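Local atomic coordinates of adhesin competence repressor (Streptococcus pyogenes serotype M3, PDB entry 5JLU), a protein that senses zinc and regulates transcription in response to it, as a DNA-binding repressor of the MarR family. Residues 50-56 with 95-100. Residue numbers count along the deposited sequence, not the author numbering.
Sequences LSQQRLT and VTYFEL
The guanidinium of Arg-54 lies flat over one face of the Tyr-97 ring, centres 4.5 Å apart and planes at 29°, an off-centre cation-pi stack. With chi1 m, chi2 t and chi3 bent to -34°, the Arg-54 side chain reaches the strand beside Tyr-97 and Glu-99, its CD 3.3 Å from Glu-99 OE2. Past its helix, the chain runs through extended Gln-53 and Arg-54 and turns antiparallel to strand 96-100 as a short, weakly bonded edge. The one direct backbone hydrogen bond runs from Phe-98 N to Leu-55 O (3.2 Å, N-H...O angle 167°); the same oxygen receives a CA-H...O contact from Tyr-97 CA at 3.6 Å. The CA atoms of Thr-56 and Tyr-97 approach to 4.9 Å; Thr-56 CG2 rests 3.5 Å from Val-95 CG1, while its OG1 caps the following helix at Asp-59 N. At the helical end, a water bridges Leu-50 O (3.1 Å) and Leu-100 N (2.9 Å), and Leu-50, rotamer mt, sets CD1 3.8 Å from Phe-98 CB and CB 3.4 Å from Leu-100 CD1. In this MarR-type winged helix-turn-helix, short strand 55-56 joins the wing hairpin along strand 96-100, itself paired with 84-88 on its other side; Leu-50 and Leu-100 both touch Leu-84, and Leu-100 also reaches helix 105-127, which carries zinc ligands His-111 and His-115.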
ATOM      1  N   LEU A  50       5.456 -15.445 -11.987  1.00 37.42           N
ATOM      2  CA  LEU A  50       6.368 -16.523 -12.415  1.00 42.02           C
ATOM      3  C   LEU A  50       5.833 -17.918 -12.123  1.00 43.38           C
ATOM      4  O   LEU A  50       6.144 -18.841 -12.872  1.00 47.36           O
ATOM      5  CB  LEU A  50       7.779 -16.365 -11.820  1.00 42.09           C
ATOM      6  CG  LEU A  50       8.520 -15.221 -12.444  1.00 38.47           C
ATOM      7  CD1 LEU A  50       9.810 -14.929 -11.673  1.00 44.22           C
ATOM      8  CD2 LEU A  50       8.722 -15.427 -13.947  1.00 44.52           C
ATOM      9  N   SER A  51       4.990 -18.062 -11.092  1.00 42.55           N
ATOM     10  CA  SER A  51       4.403 -19.345 -10.726  1.00 44.78           C
ATOM     11  C   SER A  51       3.457 -19.878 -11.819  1.00 47.17           C
ATOM     12  O   SER A  51       3.227 -21.060 -11.892  1.00 50.30           O
ATOM     13  CB  SER A  51       3.594 -19.244  -9.414  1.00 50.83           C
ATOM     14  OG  SER A  51       2.393 -18.503  -9.677  1.00 47.69           O
ATOM     15  N   GLN A  52       2.965 -19.039 -12.695  1.00 46.15           N
ATOM     16  CA  GLN A  52       2.162 -19.532 -13.802  1.00 59.43           C
ATOM     17  C   GLN A  52       2.791 -19.555 -15.201  1.00 55.74           C
ATOM     18  O   GLN A  52       2.304 -20.270 -16.055  1.00 69.86           O
ATOM     19  CB  GLN A  52       0.835 -18.811 -13.827  1.00 67.54           C
ATOM     20  CG  GLN A  52       0.924 -17.348 -14.186  1.00 72.87           C
ATOM     21  CD  GLN A  52       0.094 -16.451 -13.279  1.00 95.17           C
ATOM     22  OE1 GLN A  52      -0.127 -16.754 -12.092  1.00 92.80           O
ATOM     23  NE2 GLN A  52      -0.362 -15.317 -13.835  1.00 93.74           N
ATOM     24  N   GLN A  53       3.859 -18.818 -15.443  1.00 60.34           N
ATOM     25  CA  GLN A  53       4.694 -19.004 -16.667  1.00 58.72           C
ATOM     26  C   GLN A  53       6.070 -18.373 -16.486  1.00 58.88           C
ATOM     27  O   GLN A  53       6.239 -17.411 -15.701  1.00 51.69           O
ATOM     28  CB  GLN A  53       4.024 -18.377 -17.896  1.00 59.68           C
ATOM     29  CG  GLN A  53       3.755 -16.899 -17.733  1.00 64.12           C
ATOM     30  CD  GLN A  53       2.696 -16.376 -18.684  1.00 73.76           C
ATOM     31  OE1 GLN A  53       2.811 -16.555 -19.905  1.00 78.27           O
ATOM     32  NE2 GLN A  53       1.651 -15.715 -18.129  1.00 63.77           N
ATOM     33  N   ARG A  54       7.061 -18.923 -17.181  1.00 52.48           N
ATOM     34  CA  ARG A  54       8.365 -18.300 -17.269  1.00 59.68           C
ATOM     35  C   ARG A  54       8.216 -16.920 -17.955  1.00 56.31           C
ATOM     36  O   ARG A  54       7.384 -16.750 -18.877  1.00 52.42           O
ATOM     37  CB  ARG A  54       9.358 -19.202 -18.019  1.00 73.82           C
ATOM     38  CG  ARG A  54       9.725 -20.538 -17.318  1.00 92.12           C
ATOM     39  CD  ARG A  54      10.772 -21.372 -18.117  1.00 91.42           C
ATOM     40  NE  ARG A  54      10.545 -21.157 -19.553  1.00 96.93           N
ATOM     41  CZ  ARG A  54      11.453 -21.159 -20.531  1.00 95.73           C
ATOM     42  NH1 ARG A  54      11.052 -20.879 -21.778  1.00 86.20           N
ATOM     43  NH2 ARG A  54      12.736 -21.438 -20.297  1.00 96.38           N
ATOM     44  N   LEU A  55       8.952 -15.911 -17.445  1.00 46.85           N
ATOM     45  CA  LEU A  55       8.875 -14.556 -18.013  1.00 46.98           C
ATOM     46  C   LEU A  55      10.216 -13.900 -17.906  1.00 42.37           C
ATOM     47  O   LEU A  55      11.069 -14.308 -17.096  1.00 48.84           O
ATOM     48  CB  LEU A  55       7.805 -13.654 -17.306  1.00 43.61           C
ATOM     49  CG  LEU A  55       6.324 -14.057 -17.222  1.00 49.81           C
ATOM     50  CD1 LEU A  55       5.561 -13.318 -16.095  1.00 51.43           C
ATOM     51  CD2 LEU A  55       5.617 -13.829 -18.556  1.00 52.95           C
ATOM     52  N   THR A  56      10.368 -12.834 -18.669  1.00 44.10           N
ATOM     53  CA  THR A  56      11.554 -12.020 -18.596  1.00 45.09           C
ATOM     54  C   THR A  56      11.404 -10.873 -17.623  1.00 50.96           C
ATOM     55  O   THR A  56      10.300 -10.516 -17.205  1.00 41.97           O
ATOM     56  CB  THR A  56      11.890 -11.402 -19.992  1.00 45.14           C
ATOM     57  OG1 THR A  56      10.750 -10.693 -20.500  1.00 49.19           O
ATOM     58  CG2 THR A  56      12.269 -12.480 -20.964  1.00 48.47           C
ATOM     59  N   VAL A  95      18.287 -13.065 -23.735  1.00 57.58           N
ATOM     60  CA  VAL A  95      17.024 -13.199 -23.016  1.00 49.38           C
ATOM     61  C   VAL A  95      17.214 -14.125 -21.860  1.00 44.42           C
ATOM     62  O   VAL A  95      17.712 -15.228 -22.014  1.00 46.76           O
ATOM     63  CB  VAL A  95      15.880 -13.698 -23.959  1.00 55.27           C
ATOM     64  CG1 VAL A  95      14.581 -13.900 -23.222  1.00 56.30           C
ATOM     65  CG2 VAL A  95      15.638 -12.694 -25.090  1.00 55.67           C
ATOM     66  N   THR A  96      16.842 -13.662 -20.677  1.00 40.83           N
ATOM     67  CA  THR A  96      16.829 -14.526 -19.508  1.00 46.85           C
ATOM     68  C   THR A  96      15.404 -14.688 -18.984  1.00 44.55           C
ATOM     69  O   THR A  96      14.717 -13.671 -18.732  1.00 45.91           O
ATOM     70  CB  THR A  96      17.667 -13.976 -18.359  1.00 46.21           C
ATOM     71  OG1 THR A  96      18.960 -13.737 -18.838  1.00 51.97           O
ATOM     72  CG2 THR A  96      17.755 -14.977 -17.221  1.00 51.35           C
ATOM     73  N   TYR A  97      15.054 -15.938 -18.720  1.00 47.25           N
ATOM     74  CA  TYR A  97      13.788 -16.357 -18.117  1.00 46.11           C
ATOM     75  C   TYR A  97      14.034 -16.781 -16.676  1.00 49.71           C
ATOM     76  O   TYR A  97      15.009 -17.494 -16.356  1.00 53.33           O
ATOM     77  CB  TYR A  97      13.254 -17.560 -18.847  1.00 46.10           C
ATOM     78  CG  TYR A  97      12.760 -17.214 -20.216  1.00 49.52           C
ATOM     79  CD1 TYR A  97      11.670 -16.349 -20.403  1.00 61.47           C
ATOM     80  CD2 TYR A  97      13.410 -17.698 -21.343  1.00 54.70           C
ATOM     81  CE1 TYR A  97      11.234 -15.994 -21.690  1.00 58.86           C
ATOM     82  CE2 TYR A  97      12.972 -17.355 -22.631  1.00 55.66           C
ATOM     83  CZ  TYR A  97      11.907 -16.516 -22.802  1.00 55.97           C
ATOM     84  OH  TYR A  97      11.549 -16.200 -24.088  1.00 66.76           O
ATOM     85  N   PHE A  98      13.109 -16.378 -15.819  1.00 45.00           N
ATOM     86  CA  PHE A  98      13.147 -16.720 -14.437  1.00 40.93           C
ATOM     87  C   PHE A  98      12.084 -17.718 -14.097  1.00 39.23           C
ATOM     88  O   PHE A  98      11.000 -17.783 -14.705  1.00 45.24           O
ATOM     89  CB  PHE A  98      13.081 -15.454 -13.601  1.00 44.77           C
ATOM     90  CG  PHE A  98      14.343 -14.635 -13.707  1.00 44.55           C
ATOM     91  CD1 PHE A  98      15.485 -15.030 -13.048  1.00 42.93           C
ATOM     92  CD2 PHE A  98      14.397 -13.547 -14.513  1.00 52.54           C
ATOM     93  CE1 PHE A  98      16.674 -14.324 -13.158  1.00 48.59           C
ATOM     94  CE2 PHE A  98      15.584 -12.841 -14.649  1.00 48.74           C
ATOM     95  CZ  PHE A  98      16.696 -13.205 -13.965  1.00 47.40           C
ATOM     96  N   GLU A  99      12.451 -18.575 -13.182  1.00 42.74           N
ATOM     97  CA  GLU A  99      11.480 -19.463 -12.594  1.00 50.14           C
ATOM     98  C   GLU A  99      11.775 -19.778 -11.147  1.00 43.72           C
ATOM     99  O   GLU A  99      12.885 -19.587 -10.643  1.00 43.89           O
ATOM    100  CB  GLU A  99      11.386 -20.736 -13.413  1.00 58.56           C
ATOM    101  CG  GLU A  99      12.547 -21.668 -13.260  1.00 68.86           C
ATOM    102  CD  GLU A  99      12.591 -22.734 -14.371  1.00 79.80           C
ATOM    103  OE1 GLU A  99      13.517 -23.554 -14.261  1.00 72.19           O
ATOM    104  OE2 GLU A  99      11.730 -22.756 -15.313  1.00 75.99           O
ATOM    105  N   LEU A 100      10.736 -20.255 -10.510  1.00 41.40           N
ATOM    106  CA  LEU A 100      10.740 -20.472  -9.087  1.00 42.30           C
ATOM    107  C   LEU A 100      11.619 -21.697  -8.743  1.00 43.42           C
ATOM    108  O   LEU A 100      11.589 -22.696  -9.462  1.00 44.35           O
ATOM    109  CB  LEU A 100       9.280 -20.738  -8.650  1.00 45.94           C
ATOM    110  CG  LEU A 100       8.428 -19.553  -8.140  1.00 44.42           C
ATOM    111  CD1 LEU A 100       8.268 -18.479  -9.183  1.00 53.67           C
ATOM    112  CD2 LEU A 100       7.084 -20.087  -7.687  1.00 49.65           C
TER
HETATM  113  O   HOH W   1       8.286 -20.960 -11.963  1.00 46.30           O